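Multiple PDZ domain protein (Mus musculus, PDB 4XH7) probably acts as a multi-domain scaffold in signalling, its fourth PDZ domain being of a family that commonly binds the C-terminal tails of partner proteins. Local coordinates at residues L85-N88 / H89-V93; K97-P100 / I101-M105. One frame throughout, in Å; residues are numbered along the deposited sequence.

Interaction 1 of 2, residues L85-N88 / H89-V93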
loop_
_atom_site.group_PDB
_atom_site.type_symbol
_atom_site.label_atom_id
_atom_site.label_comp_id
_atom_site.label_asym_id
_atom_site.label_seq_id
_atom_site.Cartn_x
_atom_site.Cartn_y
_atom_site.Cartn_z
ATOM N N LEU A 85 -1.513 9.096 -2.087
ATOM C CA LEU A 85 -1.835 9.494 -3.451
ATOM C C LEU A 85 -1.674 10.991 -3.680
ATOM O O LEU A 85 -2.217 11.806 -2.950
ATOM C CB LEU A 85 -3.268 9.065 -3.801
ATOM C CG LEU A 85 -3.728 9.470 -5.206
ATOM C CD1 LEU A 85 -2.841 8.793 -6.271
ATOM C CD2 LEU A 85 -5.170 9.065 -5.381
ATOM N N GLY A 86 -0.878 11.350 -4.679
ATOM C CA GLY A 86 -0.740 12.748 -5.047
ATOM C C GLY A 86 0.237 13.529 -4.185
ATOM O O GLY A 86 0.390 14.740 -4.400
ATOM N N GLU A 87 0.897 12.857 -3.239
ATOM C CA GLU A 87 1.889 13.500 -2.396
ATOM C C GLU A 87 3.239 13.594 -3.111
ATOM O O GLU A 87 3.477 12.921 -4.116
ATOM C CB GLU A 87 2.044 12.739 -1.053
ATOM C CG GLU A 87 0.727 12.528 -0.229
ATOM C CD GLU A 87 0.090 13.815 0.336
ATOM O OE1 GLU A 87 -1.080 13.761 0.797
ATOM O OE2 GLU A 87 0.751 14.869 0.347
ATOM N N ASN A 88 4.132 14.452 -2.625
ATOM C CA ASN A 88 5.435 14.548 -3.278
ATOM C C ASN A 88 6.385 13.450 -2.821
ATOM O O ASN A 88 6.103 12.718 -1.864
ATOM C CB ASN A 88 6.058 15.956 -3.087
ATOM C CG ASN A 88 6.427 16.283 -1.635
ATOM O OD1 ASN A 88 7.037 15.487 -0.930
ATOM N ND2 ASN A 88 6.090 17.496 -1.210
ATOM N N HIS A 89 7.478 13.278 -3.559
ATOM C CA HIS A 89 8.371 12.133 -3.326
ATOM C C HIS A 89 8.899 12.121 -1.900
ATOM O O HIS A 89 8.947 11.077 -1.266
ATOM C CB HIS A 89 9.597 12.107 -4.261
ATOM C CG HIS A 89 9.260 12.069 -5.717
ATOM N ND1 HIS A 89 8.174 11.380 -6.218
ATOM C CD2 HIS A 89 9.867 12.642 -6.785
ATOM C CE1 HIS A 89 8.103 11.563 -7.526
ATOM N NE2 HIS A 89 9.134 12.300 -7.899
ATOM N N GLN A 90 9.313 13.294 -1.407
ATOM C CA GLN A 90 9.900 13.323 -0.083
ATOM C C GLN A 90 8.870 12.925 0.958
ATOM O O GLN A 90 9.182 12.153 1.863
ATOM C CB GLN A 90 10.471 14.694 0.236
ATOM C CG GLN A 90 10.841 14.811 1.692
ATOM C CD GLN A 90 11.660 16.035 1.907
ATOM O OE1 GLN A 90 11.125 17.131 2.162
ATOM N NE2 GLN A 90 12.952 15.893 1.751
ATOM N N ASP A 91 7.640 13.416 0.827
ATOM C CA ASP A 91 6.641 13.091 1.828
ATOM C C ASP A 91 6.310 11.592 1.812
ATOM O O ASP A 91 6.189 10.972 2.871
ATOM C CB ASP A 91 5.392 13.928 1.628
ATOM C CG ASP A 91 5.597 15.388 2.057
ATOM O OD1 ASP A 91 6.604 15.693 2.750
ATOM O OD2 ASP A 91 4.734 16.224 1.705
ATOM N N VAL A 92 6.175 11.003 0.626
ATOM C CA VAL A 92 5.951 9.555 0.567
ATOM C C VAL A 92 7.080 8.771 1.221
ATOM O O VAL A 92 6.809 7.894 2.032
ATOM C CB VAL A 92 5.744 9.104 -0.887
ATOM C CG1 VAL A 92 5.668 7.584 -0.993
ATOM C CG2 VAL A 92 4.434 9.729 -1.423
ATOM N N VAL A 93 8.323 9.088 0.884
ATOM C CA VAL A 93 9.460 8.368 1.457
ATOM C C VAL A 93 9.499 8.522 2.970
ATOM O O VAL A 93 9.693 7.517 3.686
ATOM C CB VAL A 93 10.773 8.859 0.838
ATOM C CG1 VAL A 93 11.962 8.276 1.594
ATOM C CG2 VAL A 93 10.808 8.475 -0.626
HETATM O O HOH W 1 3.187 15.950 -0.385
HETATM O O HOH W 2 8.228 17.772 1.460
#

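Interaction 2 of 2, residues K97-P100 / I101-M105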
loop_
_atom_site.group_PDB
_atom_site.type_symbol
_atom_site.label_atom_id
_atom_site.label_comp_id
_atom_site.label_asym_id
_atom_site.label_seq_id
_atom_site.Cartn_x
_atom_site.Cartn_y
_atom_site.Cartn_z
ATOM N N LYS A 97 9.088 5.582 5.858
ATOM C CA LYS A 97 10.198 5.334 6.802
ATOM C C LYS A 97 9.749 5.349 8.253
ATOM O O LYS A 97 10.332 4.666 9.099
ATOM C CB LYS A 97 11.308 6.376 6.616
ATOM C CG LYS A 97 12.179 6.109 5.406
ATOM N N GLU A 98 8.739 6.140 8.555
ATOM C CA GLU A 98 8.291 6.359 9.925
ATOM C C GLU A 98 7.240 5.366 10.390
ATOM O O GLU A 98 6.695 5.502 11.489
ATOM C CB GLU A 98 7.723 7.771 10.071
ATOM C CG GLU A 98 8.770 8.878 9.944
ATOM N N LEU A 99 6.906 4.405 9.539
ATOM C CA LEU A 99 5.879 3.430 9.890
ATOM C C LEU A 99 6.312 2.551 11.067
ATOM O O LEU A 99 7.473 2.170 11.168
ATOM C CB LEU A 99 5.562 2.540 8.681
ATOM C CG LEU A 99 4.760 3.290 7.620
ATOM C CD1 LEU A 99 4.699 2.443 6.383
ATOM C CD2 LEU A 99 3.358 3.601 8.152
ATOM N N PRO A 100 5.355 2.210 11.939
ATOM C CA PRO A 100 5.594 1.203 12.981
ATOM C C PRO A 100 5.678 -0.211 12.410
ATOM O O PRO A 100 5.571 -0.398 11.197
ATOM C CB PRO A 100 4.366 1.349 13.864
ATOM C CG PRO A 100 3.273 1.633 12.860
ATOM C CD PRO A 100 3.943 2.640 11.915
ATOM N N ILE A 101 5.870 -1.211 13.268
ATOM C CA ILE A 101 5.983 -2.594 12.828
ATOM C C ILE A 101 4.787 -3.109 12.021
ATOM O O ILE A 101 4.959 -3.772 10.990
ATOM C CB ILE A 101 6.173 -3.510 14.054
ATOM C CG1 ILE A 101 7.558 -3.291 14.615
ATOM C CG2 ILE A 101 5.967 -4.965 13.680
ATOM C CD1 ILE A 101 8.589 -3.760 13.691
ATOM N N ASP A 102 3.583 -2.809 12.499
ATOM C CA ASP A 102 2.365 -3.293 11.861
ATOM C C ASP A 102 1.809 -2.242 10.917
ATOM O O ASP A 102 1.522 -1.129 11.339
ATOM C CB ASP A 102 1.327 -3.667 12.917
ATOM C CG ASP A 102 1.735 -4.899 13.722
ATOM O OD1 ASP A 102 2.301 -5.852 13.129
ATOM O OD2 ASP A 102 1.499 -4.905 14.950
ATOM N N VAL A 103 1.621 -2.616 9.653
ATOM C CA VAL A 103 1.241 -1.650 8.632
ATOM C C VAL A 103 0.047 -2.151 7.840
ATOM O O VAL A 103 0.028 -3.299 7.402
ATOM C CB VAL A 103 2.401 -1.388 7.649
ATOM C CG1 VAL A 103 1.983 -0.345 6.609
ATOM C CG2 VAL A 103 3.632 -0.916 8.429
ATOM N N THR A 104 -0.947 -1.306 7.664
ATOM C CA THR A 104 -2.029 -1.617 6.748
ATOM C C THR A 104 -1.831 -0.782 5.500
ATOM O O THR A 104 -1.886 0.436 5.583
ATOM C CB THR A 104 -3.393 -1.296 7.387
ATOM O OG1 THR A 104 -3.549 -2.148 8.535
ATOM C CG2 THR A 104 -4.547 -1.561 6.383
ATOM N N MET A 105 -1.607 -1.433 4.360
ATOM C CA MET A 105 -1.278 -0.729 3.125
ATOM C C MET A 105 -2.465 -0.817 2.238
ATOM O O MET A 105 -3.027 -1.907 2.093
ATOM C CB MET A 105 -0.075 -1.376 2.427
ATOM C CG MET A 105 1.174 -1.358 3.268
ATOM S SD MET A 105 2.586 -2.033 2.346
ATOM C CE MET A 105 2.632 -0.884 0.957
#

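Interaction 1 of 2, residues L85-N88 / H89-V93
Asn88 caps the N-terminus of helix 89-97 with its side-chain amide, accepting from Asp91 N, and can be followed outward atom by atom. CB lies beside His89 N, as the covalent chain requires. With chi1 at 66°, CG sits between the backbone N and the carbonyl carbon, and this folds the amide back over the first turn. At the tip, OD1 accepts from Asp91 N at 2.8 Å; the N-H...O angle of 161° shows a good hydrogen bond, and Asn88's place just before the helix, three residues ahead of the donor, makes it an N-cap bond. ND2 is turned to the carboxylate side, with Asp91 OD2 3.5 Å away. A water accepts weakly from ND2 and donates to Gln90 OE1 and Asp91 OD1. The Asn88 amide and Asp91 carboxylate planes lie 39° apart.

A second water donates to Glu87 OE2 at 2.8 Å and to Asp91 OD2 at 2.6 Å, while accepting from Asn88 N. It thus sits between two like charges, whose mutual repulsion it probably eases; Glu87 OE1 is bound by Asn83. With an alanine at Asp91, each water would probably lose one of its two acceptors, keeping Gln90 OE1 or Glu87 OE2, while the backbone cap bond could remain.

Beneath the cap, Val92 N donates to Asn88 O at 3.0 Å, opening the helical pattern, and Val92 CG2 packs 3.9 Å from Glu87 CB.

This surface turn leads from strand 82-83 into the helix that flanks the peptide groove in PDZ domains. His53 of strand 52-58 bonds His89 ND1 through NE2 and touches Val92, while Leu85 reaches helix 5-22 at Trp18 and Met22.

Interaction 2 of 2, residues K97-P100 / I101-M105
Leu99 and Val103 meet as two buried apolar side chains crossing at about a right angle, in the connection from helix 89-97, beside the peptide groove, to the last strand of the PDZ fold, 102-110. The contact is made by branch ends: Leu99 CD1 lies 3.9 Å from Val103 CG1 and 4.1 Å from Val103 CG2, so one methyl faces both branches of the valine. Leu99 CG stands anti to its carbonyl carbon (chi1 -73°), and the chain is carried onward by chi2 at 170°, which takes CD1 to the valine.

Val103 CG2 also touches backbone, at 3.4 Å from Pro100 O, and comes within 4.0 Å of Leu99 CB. Both valine methyls thus line the side facing Leu99 and Pro100 O. Pro100 contributes from its ring, with CG 3.6 Å from Asp102 O. Between 97-100 and 101-105 the contacts are apolar and van der Waals; hydrogen bonds come from outside, Lys35 bonding Leu99 O and the Ile101 backbone.

Asn80 completes the corner, touching Leu99, Pro100 and Val103 and bonding Asp102 O and Thr104 N. Leu99 rests on Val79 of strand 75-79, while Val103 pairs through its backbone with Val33 of the neighbouring antiparallel strand 26-34.

Interaction 1 and interaction 2 follow in series along the chain, their centres about 15 Å apart and without direct contact. Helix 89-97 joins them: residues 85-93 start it at the surface, and residues 97-105 lead away from its end into strand 102-110. The first contact is polar and water-rich, the second apolar and partly buried; their centres lie about 13 Å and about 10 Å from the chain centre. Strand 102-110 lies in the four-stranded antiparallel sheet between 26-34 and 75-79. The two turns bound the helix at its start and end, and probably help place one wall of the peptide groove.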